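Local atomic coordinates of minor fimbrium tip subunit Mfa3 (Porphyromonas gingivalis ATCC 33277, PDB entry 5NF4), a protein that serves as a tip subunit of the minor fimbriae, cell-surface filaments that mediate biofilm formation and adhesion to host cells and other oral bacteria. Residues L224-S229 with V320-H325; F113-N118 with N188-Q193; I148-A153 with Q233-V238. All coordinates share one frame; numbering follows the deposited sequence.

Contact 1: L224-S229 with V320-H325; sequences LVPNQS and VYRNRH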
loop_
_atom_site.group_PDB
_atom_site.type_symbol
_atom_site.label_atom_id
_atom_site.label_comp_id
_atom_site.label_asym_id
_atom_site.label_seq_id
_atom_site.Cartn_x
_atom_site.Cartn_y
_atom_site.Cartn_z
ATOM N N LEU A 224 -5.065 -7.839 -0.211
ATOM C CA LEU A 224 -3.782 -8.250 -0.792
ATOM C C LEU A 224 -3.750 -8.178 -2.322
ATOM O O LEU A 224 -2.680 -8.346 -2.947
ATOM C CB LEU A 224 -3.422 -9.658 -0.341
ATOM C CG LEU A 224 -3.097 -9.764 1.142
ATOM C CD1 LEU A 224 -3.103 -11.205 1.553
ATOM C CD2 LEU A 224 -1.749 -9.074 1.490
ATOM N N VAL A 225 -4.906 -7.945 -2.930
ATOM C CA VAL A 225 -4.951 -7.557 -4.342
ATOM C C VAL A 225 -5.770 -6.304 -4.447
ATOM O O VAL A 225 -6.583 -5.999 -3.567
ATOM C CB VAL A 225 -5.565 -8.638 -5.247
ATOM C CG1 VAL A 225 -4.609 -9.743 -5.430
ATOM C CG2 VAL A 225 -6.909 -9.118 -4.685
ATOM N N PRO A 226 -5.559 -5.545 -5.513
ATOM C CA PRO A 226 -6.271 -4.266 -5.608
ATOM C C PRO A 226 -7.788 -4.341 -5.448
ATOM O O PRO A 226 -8.446 -5.275 -5.897
ATOM C CB PRO A 226 -5.905 -3.780 -7.014
ATOM C CG PRO A 226 -4.594 -4.376 -7.280
ATOM C CD PRO A 226 -4.616 -5.737 -6.630
ATOM N N ASN A 227 -8.313 -3.303 -4.804
ATOM C CA ASN A 227 -9.734 -3.100 -4.589
ATOM C C ASN A 227 -10.430 -2.680 -5.874
ATOM O O ASN A 227 -9.871 -1.915 -6.658
ATOM C CB ASN A 227 -9.962 -2.015 -3.530
ATOM C CG ASN A 227 -9.610 -2.459 -2.133
ATOM O OD1 ASN A 227 -10.421 -3.070 -1.455
ATOM N ND2 ASN A 227 -8.403 -2.133 -1.688
ATOM N N GLN A 228 -11.641 -3.194 -6.085
ATOM C CA GLN A 228 -12.501 -2.756 -7.184
ATOM C C GLN A 228 -13.734 -1.981 -6.687
ATOM O O GLN A 228 -14.529 -1.518 -7.499
ATOM C CB GLN A 228 -12.975 -3.968 -8.007
ATOM C CG GLN A 228 -11.840 -4.855 -8.559
ATOM C CD GLN A 228 -12.231 -6.312 -8.615
ATOM O OE1 GLN A 228 -12.058 -7.054 -7.643
ATOM N NE2 GLN A 228 -12.780 -6.731 -9.750
ATOM N N SER A 229 -13.895 -1.894 -5.367
ATOM C CA SER A 229 -15.085 -1.297 -4.736
ATOM C C SER A 229 -14.647 -0.325 -3.674
ATOM O O SER A 229 -13.589 -0.501 -3.088
ATOM C CB SER A 229 -15.958 -2.372 -4.058
ATOM O OG SER A 229 -16.669 -3.161 -5.006
ATOM N N VAL A 320 -7.178 6.581 -3.204
ATOM C CA VAL A 320 -5.850 6.451 -2.630
ATOM C C VAL A 320 -5.314 5.084 -3.059
ATOM O O VAL A 320 -5.897 4.084 -2.702
ATOM C CB VAL A 320 -5.901 6.543 -1.104
ATOM C CG1 VAL A 320 -4.533 6.284 -0.457
ATOM C CG2 VAL A 320 -6.464 7.915 -0.658
ATOM N N TYR A 321 -4.209 5.053 -3.789
ATOM C CA TYR A 321 -3.636 3.811 -4.313
ATOM C C TYR A 321 -2.551 3.218 -3.409
ATOM O O TYR A 321 -1.720 3.947 -2.853
ATOM C CB TYR A 321 -3.061 4.067 -5.701
ATOM C CG TYR A 321 -4.113 4.268 -6.768
ATOM C CD1 TYR A 321 -4.764 3.178 -7.346
ATOM C CD2 TYR A 321 -4.468 5.535 -7.188
ATOM C CE1 TYR A 321 -5.744 3.359 -8.311
ATOM C CE2 TYR A 321 -5.445 5.724 -8.151
ATOM C CZ TYR A 321 -6.078 4.624 -8.714
ATOM O OH TYR A 321 -7.045 4.816 -9.668
ATOM N N ARG A 322 -2.507 1.887 -3.316
ATOM C CA ARG A 322 -1.460 1.255 -2.518
ATOM C C ARG A 322 -0.061 1.613 -3.008
ATOM O O ARG A 322 0.171 1.789 -4.209
ATOM C CB ARG A 322 -1.612 -0.262 -2.541
ATOM C CG ARG A 322 -1.356 -0.877 -3.906
ATOM C CD ARG A 322 -1.706 -2.383 -3.956
ATOM N NE ARG A 322 -3.115 -2.583 -3.640
ATOM C CZ ARG A 322 -3.591 -3.501 -2.814
ATOM N NH1 ARG A 322 -2.767 -4.397 -2.247
ATOM N NH2 ARG A 322 -4.899 -3.515 -2.556
ATOM N N ASN A 323 0.870 1.678 -2.071
ATOM C CA ASN A 323 2.287 1.784 -2.349
ATOM C C ASN A 323 2.642 3.068 -3.099
ATOM O O ASN A 323 3.656 3.140 -3.777
ATOM C CB ASN A 323 2.766 0.556 -3.129
ATOM C CG ASN A 323 4.208 0.158 -2.780
ATOM O OD1 ASN A 323 4.588 0.080 -1.617
ATOM N ND2 ASN A 323 5.007 -0.095 -3.804
ATOM N N ARG A 324 1.810 4.093 -2.935
ATOM C CA ARG A 324 2.135 5.403 -3.472
ATOM C C ARG A 324 2.404 6.350 -2.302
ATOM O O ARG A 324 1.987 6.103 -1.164
ATOM C CB ARG A 324 1.006 5.948 -4.346
ATOM C CG ARG A 324 0.679 5.056 -5.563
ATOM C CD ARG A 324 1.793 5.005 -6.601
ATOM N NE ARG A 324 2.017 6.262 -7.324
ATOM C CZ ARG A 324 1.181 6.795 -8.217
ATOM N NH1 ARG A 324 0.016 6.213 -8.503
ATOM N NH2 ARG A 324 1.504 7.934 -8.816
ATOM N N HIS A 325 3.093 7.429 -2.615
ATOM C CA HIS A 325 3.554 8.401 -1.618
ATOM C C HIS A 325 2.920 9.760 -1.926
ATOM O O HIS A 325 3.202 10.359 -2.974
ATOM C CB HIS A 325 5.081 8.412 -1.694
ATOM C CG HIS A 325 5.786 9.218 -0.642
ATOM N ND1 HIS A 325 7.155 9.404 -0.671
ATOM C CD2 HIS A 325 5.339 9.888 0.449
ATOM C CE1 HIS A 325 7.521 10.149 0.356
ATOM N NE2 HIS A 325 6.440 10.458 1.052
#
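Arg322, the second residue of a type II beta turn from Tyr321 to Arg324 that leads into strand 324-332, carries this contact by laying its guanidinium group against the backbone of residues 224-229 of the loop after strand 221-222. Its CG sits between the backbone N and the carbonyl carbon (chi1 67°), and a further bend at chi3 carries the planar end away from the turn to the peptide that joins Val225 to Pro226. One face of the guanidinium rests on this peptide: Pro226 N lies 3.6 Å above the guanidinium plane, displaced toward the rim, and Val225 C is 3.9 Å from Arg322 CZ. Arg322 NH2 makes the closest approaches, 3.4 Å to Pro226 CA and 3.2 Å to Val225 O, but the angle at the latter pair is too poor for a hydrogen bond. At the edge of the group, Asn227 ND2 stands 3.9 Å from Arg322 NH2, with the amide and guanidinium planes turned 41° apart. The proline ring adds a looser touch, its CG 4.3 Å from Arg322 NE.

Polar partners outside the two segments fix the arginine. Arg322 NH1 donates to the carbonyl of Arg223, just ahead of Leu224, and Arg322 NH2 forms a salt bridge with Glu255 OE2, which also accepts from Asn227 N. One carboxylate oxygen thus joins both sides, and it should help to stabilise the positive charge on this largely buried side chain. Leu224 and Val225 turn the other way, onto helix 132-140, while beyond the arginine Asn323 and Arg324 make backbone hydrogen bonds to strand 180-205, the parallel neighbour of strand 324-332; the loop is therefore held between that helix and the turn.

Contact 2: F113-N118 with N188-Q193; sequences FFFVAN and NNVKLQ. With SO4 (sulfate ion), chain D.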
loop_
_atom_site.group_PDB
_atom_site.type_symbol
_atom_site.label_atom_id
_atom_site.label_comp_id
_atom_site.label_asym_id
_atom_site.label_seq_id
_atom_site.Cartn_x
_atom_site.Cartn_y
_atom_site.Cartn_z
ATOM N N PHE A 113 2.155 -17.241 -9.669
ATOM C CA PHE A 113 2.978 -17.087 -8.466
ATOM C C PHE A 113 2.294 -16.055 -7.564
ATOM O O PHE A 113 1.947 -14.989 -8.032
ATOM C CB PHE A 113 4.360 -16.574 -8.788
ATOM C CG PHE A 113 5.260 -17.584 -9.471
ATOM C CD1 PHE A 113 5.052 -17.959 -10.796
ATOM C CD2 PHE A 113 6.334 -18.111 -8.782
ATOM C CE1 PHE A 113 5.911 -18.865 -11.397
ATOM C CE2 PHE A 113 7.174 -19.009 -9.371
ATOM C CZ PHE A 113 6.969 -19.385 -10.679
ATOM N N PHE A 114 2.168 -16.381 -6.289
ATOM C CA PHE A 114 1.585 -15.465 -5.306
ATOM C C PHE A 114 2.602 -15.252 -4.207
ATOM O O PHE A 114 3.116 -16.207 -3.647
ATOM C CB PHE A 114 0.283 -16.002 -4.697
ATOM C CG PHE A 114 -0.828 -16.166 -5.679
ATOM C CD1 PHE A 114 -0.834 -17.259 -6.550
ATOM C CD2 PHE A 114 -1.877 -15.257 -5.737
ATOM C CE1 PHE A 114 -1.867 -17.433 -7.453
ATOM C CE2 PHE A 114 -2.920 -15.430 -6.639
ATOM C CZ PHE A 114 -2.895 -16.534 -7.527
ATOM N N PHE A 115 2.831 -13.981 -3.860
ATOM C CA PHE A 115 3.762 -13.616 -2.818
ATOM C C PHE A 115 3.007 -12.765 -1.790
ATOM O O PHE A 115 2.358 -11.787 -2.154
ATOM C CB PHE A 115 4.951 -12.823 -3.356
ATOM C CG PHE A 115 5.861 -13.632 -4.248
ATOM C CD1 PHE A 115 5.616 -13.724 -5.606
ATOM C CD2 PHE A 115 6.932 -14.308 -3.709
ATOM C CE1 PHE A 115 6.446 -14.460 -6.424
ATOM C CE2 PHE A 115 7.788 -15.058 -4.518
ATOM C CZ PHE A 115 7.546 -15.136 -5.873
ATOM N N VAL A 116 3.111 -13.169 -0.530
ATOM C CA VAL A 116 2.422 -12.496 0.588
ATOM C C VAL A 116 3.435 -12.287 1.715
ATOM O O VAL A 116 4.014 -13.242 2.200
ATOM C CB VAL A 116 1.214 -13.333 1.086
ATOM C CG1 VAL A 116 0.547 -12.661 2.251
ATOM C CG2 VAL A 116 0.181 -13.477 -0.046
ATOM N N ALA A 117 3.612 -11.036 2.167
ATOM C CA ALA A 117 4.596 -10.727 3.176
ATOM C C ALA A 117 3.955 -10.094 4.397
ATOM O O ALA A 117 2.945 -9.403 4.264
ATOM C CB ALA A 117 5.658 -9.790 2.632
ATOM N N ASN A 118 4.538 -10.401 5.554
ATOM C CA ASN A 118 4.154 -9.779 6.820
ATOM C C ASN A 118 2.691 -9.996 7.215
ATOM O O ASN A 118 2.092 -9.171 7.893
ATOM C CB ASN A 118 4.454 -8.292 6.735
ATOM C CG ASN A 118 5.937 -8.014 6.619
ATOM O OD1 ASN A 118 6.756 -8.858 6.995
ATOM N ND2 ASN A 118 6.294 -6.812 6.148
ATOM N N ASN A 188 13.940 -8.702 -13.125
ATOM C CA ASN A 188 14.970 -9.466 -12.405
ATOM C C ASN A 188 14.574 -9.884 -11.003
ATOM O O ASN A 188 15.107 -10.849 -10.457
ATOM C CB ASN A 188 16.251 -8.656 -12.303
ATOM C CG ASN A 188 16.968 -8.549 -13.620
ATOM O OD1 ASN A 188 17.045 -9.520 -14.375
ATOM N ND2 ASN A 188 17.488 -7.364 -13.914
ATOM N N ASN A 189 13.633 -9.151 -10.427
ATOM C CA ASN A 189 13.281 -9.316 -9.032
ATOM C C ASN A 189 11.788 -9.390 -8.882
ATOM O O ASN A 189 11.066 -8.756 -9.643
ATOM C CB ASN A 189 13.772 -8.135 -8.180
ATOM C CG ASN A 189 15.267 -7.975 -8.209
ATOM O OD1 ASN A 189 15.994 -8.720 -7.554
ATOM N ND2 ASN A 189 15.740 -6.983 -8.955
ATOM N N VAL A 190 11.349 -10.127 -7.872
ATOM C CA VAL A 190 9.999 -10.012 -7.358
ATOM C C VAL A 190 9.959 -8.733 -6.526
ATOM O O VAL A 190 10.762 -8.575 -5.614
ATOM C CB VAL A 190 9.606 -11.222 -6.492
ATOM C CG1 VAL A 190 8.271 -10.989 -5.770
ATOM C CG2 VAL A 190 9.515 -12.459 -7.346
ATOM N N LYS A 191 8.996 -7.862 -6.813
ATOM C CA LYS A 191 8.911 -6.555 -6.168
ATOM C C LYS A 191 7.581 -6.489 -5.454
ATOM O O LYS A 191 6.508 -6.404 -6.073
ATOM C CB LYS A 191 9.037 -5.426 -7.184
ATOM C CG LYS A 191 10.390 -5.349 -7.886
ATOM C CD LYS A 191 10.231 -4.798 -9.303
ATOM C CE LYS A 191 11.518 -4.899 -10.096
ATOM N NZ LYS A 191 11.410 -4.205 -11.406
ATOM N N LEU A 192 7.653 -6.540 -4.135
ATOM C CA LEU A 192 6.452 -6.602 -3.317
ATOM C C LEU A 192 5.865 -5.213 -3.199
ATOM O O LEU A 192 6.618 -4.245 -3.096
ATOM C CB LEU A 192 6.782 -7.156 -1.937
ATOM C CG LEU A 192 7.439 -8.546 -1.964
ATOM C CD1 LEU A 192 8.093 -8.879 -0.621
ATOM C CD2 LEU A 192 6.390 -9.572 -2.315
ATOM N N GLN A 193 4.543 -5.123 -3.241
ATOM C CA GLN A 193 3.852 -3.838 -3.078
ATOM C C GLN A 193 3.213 -3.777 -1.724
ATOM O O GLN A 193 2.480 -4.697 -1.356
ATOM C CB GLN A 193 2.791 -3.644 -4.151
ATOM C CG GLN A 193 3.409 -3.405 -5.505
ATOM C CD GLN A 193 2.410 -3.546 -6.635
ATOM O OE1 GLN A 193 1.224 -3.793 -6.404
ATOM N NE2 GLN A 193 2.882 -3.383 -7.865
HETATM S S SO4 D . 14.673 -5.226 -11.892
HETATM O O1 SO4 D . 14.331 -3.858 -11.515
HETATM O O2 SO4 D . 14.189 -6.150 -10.875
HETATM O O3 SO4 D . 14.062 -5.553 -13.178
HETATM O O4 SO4 D . 16.126 -5.333 -11.989
#
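Val190 meets the ring of Phe115 over one face in a CH-pi contact, with Val190 CG1 3.8 Å from the ring centroid and only 11° off the normal. The second methyl, CG2, is 3.6 Å from Phe115 CZ. Both methyls lie over the same face, CG1 above the centre and CG2 toward the CZ rim, turned there by a chi1 of 171° that sets CG1 anti to the valine backbone N. Two residues on, Leu192 divides its methyls between two residues: CD2 packs 3.7 Å from Phe115 CB, and CD1 lies 4.2 Å from Ala117 CB.

Strands 109-117 and 180-205 flank strand 161-170, each antiparallel to it, and the strong curl of the sheet turns Phe115, Ala117, Val190 and Leu192 toward one another in the interior of the beta domain. Segments 113-117 and 190-193 pass 8.2 Å apart with their directions 51° from parallel, too far and too oblique to pair with each other. Arg163 of strand 161-170 shares backbone hydrogen bonding with Phe115, and its side chain bridges to Lys191 O through NH1, while the hydroxyl of Tyr165 bonds Lys191 N. Val45 and Met74, on strands 41-49 and 71-78, also pack on Phe115.

Outside the core, the start of the second segment holds a sulfate, probably from the crystallisation liquor. Asn188 N donates almost straight to sulfate O3 (3.2 Å), the amides Asn188 ND2 and Asn189 ND2 take O4 and O2, and Lys191 NZ reaches O1 at 2.9 Å while also forming a salt bridge with Glu187.

Contact 3: I148-A153 with Q233-V238; sequences IHYHNA and QFYGPV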
loop_
_atom_site.group_PDB
_atom_site.type_symbol
_atom_site.label_atom_id
_atom_site.label_comp_id
_atom_site.label_asym_id
_atom_site.label_seq_id
_atom_site.Cartn_x
_atom_site.Cartn_y
_atom_site.Cartn_z
ATOM N N ILE A 148 -1.531 0.100 14.770
ATOM C CA ILE A 148 -0.246 0.789 14.780
ATOM C C ILE A 148 0.183 1.181 13.344
ATOM O O ILE A 148 0.924 2.156 13.169
ATOM C CB ILE A 148 0.837 -0.064 15.479
ATOM C CG1 ILE A 148 2.043 0.811 15.842
ATOM C CG2 ILE A 148 1.322 -1.201 14.638
ATOM C CD1 ILE A 148 1.734 1.949 16.812
ATOM N N HIS A 149 -0.315 0.480 12.335
ATOM C CA HIS A 149 0.131 0.735 10.968
ATOM C C HIS A 149 -0.426 2.004 10.339
ATOM O O HIS A 149 0.063 2.417 9.294
ATOM C CB HIS A 149 -0.170 -0.472 10.067
ATOM C CG HIS A 149 0.777 -1.593 10.303
ATOM N ND1 HIS A 149 0.479 -2.911 10.028
ATOM C CD2 HIS A 149 2.015 -1.594 10.857
ATOM C CE1 HIS A 149 1.515 -3.668 10.358
ATOM N NE2 HIS A 149 2.459 -2.891 10.868
ATOM N N TYR A 150 -1.404 2.666 10.967
ATOM C CA TYR A 150 -1.768 3.996 10.496
ATOM C C TYR A 150 -0.709 5.031 10.913
ATOM O O TYR A 150 -0.710 6.193 10.449
ATOM C CB TYR A 150 -3.161 4.402 11.034
ATOM C CG TYR A 150 -4.313 3.555 10.546
ATOM C CD1 TYR A 150 -4.991 3.859 9.374
ATOM C CD2 TYR A 150 -4.754 2.452 11.272
ATOM C CE1 TYR A 150 -6.038 3.060 8.934
ATOM C CE2 TYR A 150 -5.805 1.669 10.829
ATOM C CZ TYR A 150 -6.448 1.990 9.667
ATOM O OH TYR A 150 -7.480 1.198 9.237
ATOM N N HIS A 151 0.165 4.639 11.843
ATOM C CA HIS A 151 1.206 5.505 12.334
ATOM C C HIS A 151 2.597 5.142 11.855
ATOM O O HIS A 151 3.391 6.014 11.528
ATOM C CB HIS A 151 1.240 5.492 13.863
ATOM C CG HIS A 151 -0.013 5.983 14.504
ATOM N ND1 HIS A 151 -0.347 7.320 14.555
ATOM C CD2 HIS A 151 -1.011 5.320 15.135
ATOM C CE1 HIS A 151 -1.495 7.457 15.196
ATOM N NE2 HIS A 151 -1.923 6.261 15.546
ATOM N N ASN A 152 2.913 3.855 11.877
ATOM C CA ASN A 152 4.247 3.405 11.474
ATOM C C ASN A 152 4.338 1.904 11.487
ATOM O O ASN A 152 3.573 1.233 12.158
ATOM C CB ASN A 152 5.343 3.986 12.397
ATOM C CG ASN A 152 5.010 3.817 13.863
ATOM O OD1 ASN A 152 4.492 4.731 14.492
ATOM N ND2 ASN A 152 5.287 2.642 14.406
ATOM N N ALA A 153 5.286 1.384 10.720
ATOM C CA ALA A 153 5.735 0.024 10.887
ATOM C C ALA A 153 6.697 0.047 12.054
ATOM O O ALA A 153 7.223 1.101 12.398
ATOM C CB ALA A 153 6.413 -0.497 9.614
ATOM N N GLN A 233 -16.090 0.041 5.543
ATOM C CA GLN A 233 -15.885 0.514 6.912
ATOM C C GLN A 233 -14.683 1.437 7.070
ATOM O O GLN A 233 -13.712 1.329 6.347
ATOM C CB GLN A 233 -15.767 -0.674 7.867
ATOM C CG GLN A 233 -17.092 -1.483 7.925
ATOM C CD GLN A 233 -17.013 -2.758 8.765
ATOM O OE1 GLN A 233 -15.992 -3.463 8.796
ATOM N NE2 GLN A 233 -18.102 -3.041 9.484
ATOM N N PHE A 234 -14.780 2.370 8.030
ATOM C CA PHE A 234 -13.796 3.477 8.152
ATOM C C PHE A 234 -13.234 3.589 9.536
ATOM O O PHE A 234 -13.958 3.387 10.522
ATOM C CB PHE A 234 -14.463 4.810 7.754
ATOM C CG PHE A 234 -15.085 4.748 6.396
ATOM C CD1 PHE A 234 -14.337 5.021 5.284
ATOM C CD2 PHE A 234 -16.401 4.337 6.240
ATOM C CE1 PHE A 234 -14.881 4.924 4.040
ATOM C CE2 PHE A 234 -16.962 4.233 4.991
ATOM C CZ PHE A 234 -16.191 4.517 3.880
ATOM N N TYR A 235 -11.926 3.874 9.593
ATOM C CA TYR A 235 -11.192 4.039 10.830
ATOM C C TYR A 235 -11.463 5.425 11.408
ATOM O O TYR A 235 -11.805 6.346 10.674
ATOM C CB TYR A 235 -9.695 3.855 10.589
ATOM C CG TYR A 235 -8.924 3.461 11.808
ATOM C CD1 TYR A 235 -9.084 2.206 12.392
ATOM C CD2 TYR A 235 -8.028 4.325 12.362
ATOM C CE1 TYR A 235 -8.364 1.857 13.482
ATOM C CE2 TYR A 235 -7.309 3.997 13.477
ATOM C CZ TYR A 235 -7.495 2.760 14.041
ATOM O OH TYR A 235 -6.773 2.429 15.134
ATOM N N GLY A 236 -11.311 5.543 12.714
ATOM C CA GLY A 236 -11.466 6.828 13.388
ATOM C C GLY A 236 -10.298 7.727 13.027
ATOM O O GLY A 236 -9.375 7.348 12.330
ATOM N N PRO A 237 -10.308 8.944 13.549
ATOM C CA PRO A 237 -9.264 9.904 13.199
ATOM C C PRO A 237 -7.896 9.473 13.723
ATOM O O PRO A 237 -7.752 8.978 14.831
ATOM C CB PRO A 237 -9.753 11.194 13.866
ATOM C CG PRO A 237 -10.586 10.707 15.031
ATOM C CD PRO A 237 -11.304 9.493 14.471
ATOM N N VAL A 238 -6.900 9.626 12.861
ATOM C CA VAL A 238 -5.527 9.289 13.160
ATOM C C VAL A 238 -4.658 10.533 13.295
ATOM O O VAL A 238 -4.417 11.195 12.288
ATOM C CB VAL A 238 -4.963 8.415 12.015
ATOM C CG1 VAL A 238 -3.476 8.049 12.246
ATOM C CG2 VAL A 238 -5.803 7.189 11.839
#
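Tyr150 and Tyr235 form an offset face-to-face stack, their ring centroids 4.0 Å apart and planes inclined by 14°. Tyr150 CE2 lies over the centre of the Tyr235 ring, 3.5 Å above its plane, and Tyr235 CD2 sits likewise over the Tyr150 ring. Tyr235 reaches this position with CG anti to its backbone N (chi1 -157°). This parallel-displaced pair packs the 3-10 segment of the loop between strands 143-144 and 161-170 onto the loop leading into strand 238-242.

Apolar packing follows at Val238, whose two methyls wedge beside the stack. Val238 CG1 touches His151 CE1 at 3.6 Å and Tyr150 CB at 3.9 Å; Val238 CG2 meets the same CB and approaches the ring obliquely.

Hydrogen bonds shape the 148-153 side. Ile148 O accepts from His151 N in the 3-10 pattern and also from Asn152 N, one residue further on, so two donors grip this oxygen at the end of the 3-10 segment. Asn152 ND2 donates to Ala153 O from above the carbonyl plane. The buried phenol of Tyr150 is fixed by a hydrogen bond between its OH and the carbonyl of Asn219.

Backbone bonds tie the two loops into the surrounding strands: Tyr150 joins Tyr252 of strand 248-254, while Val238, opening strand 238-242, joins Leu215 of strand 210-216. Arg241, further along strand 238-242, packs against Ile148 and His151.

In the fold
From the N terminus, contact 2 opens at 113-118 and closes at 188-193, bringing strand 109-117 against strand 180-205 after two helices and strands 143-144 and 161-170. Contact 3 starts inside that interval, at 148-153, and closes beyond it at 233-238, so the two cross; it ties the loop after strand 143-144 to the loop before strand 238-242. Contact 1, from 224-229 to 320-325, follows contact 2 and crosses contact 3, tying the loop after strand 221-222 to the turn entering strand 324-332. Asn323 and Arg322 pack on Gln193, where strands 180-205 and 324-332 are neighbours; separately, Leu224 packs on Val116. Contacts 2 and 3 lie on opposite sides of the chain's centre.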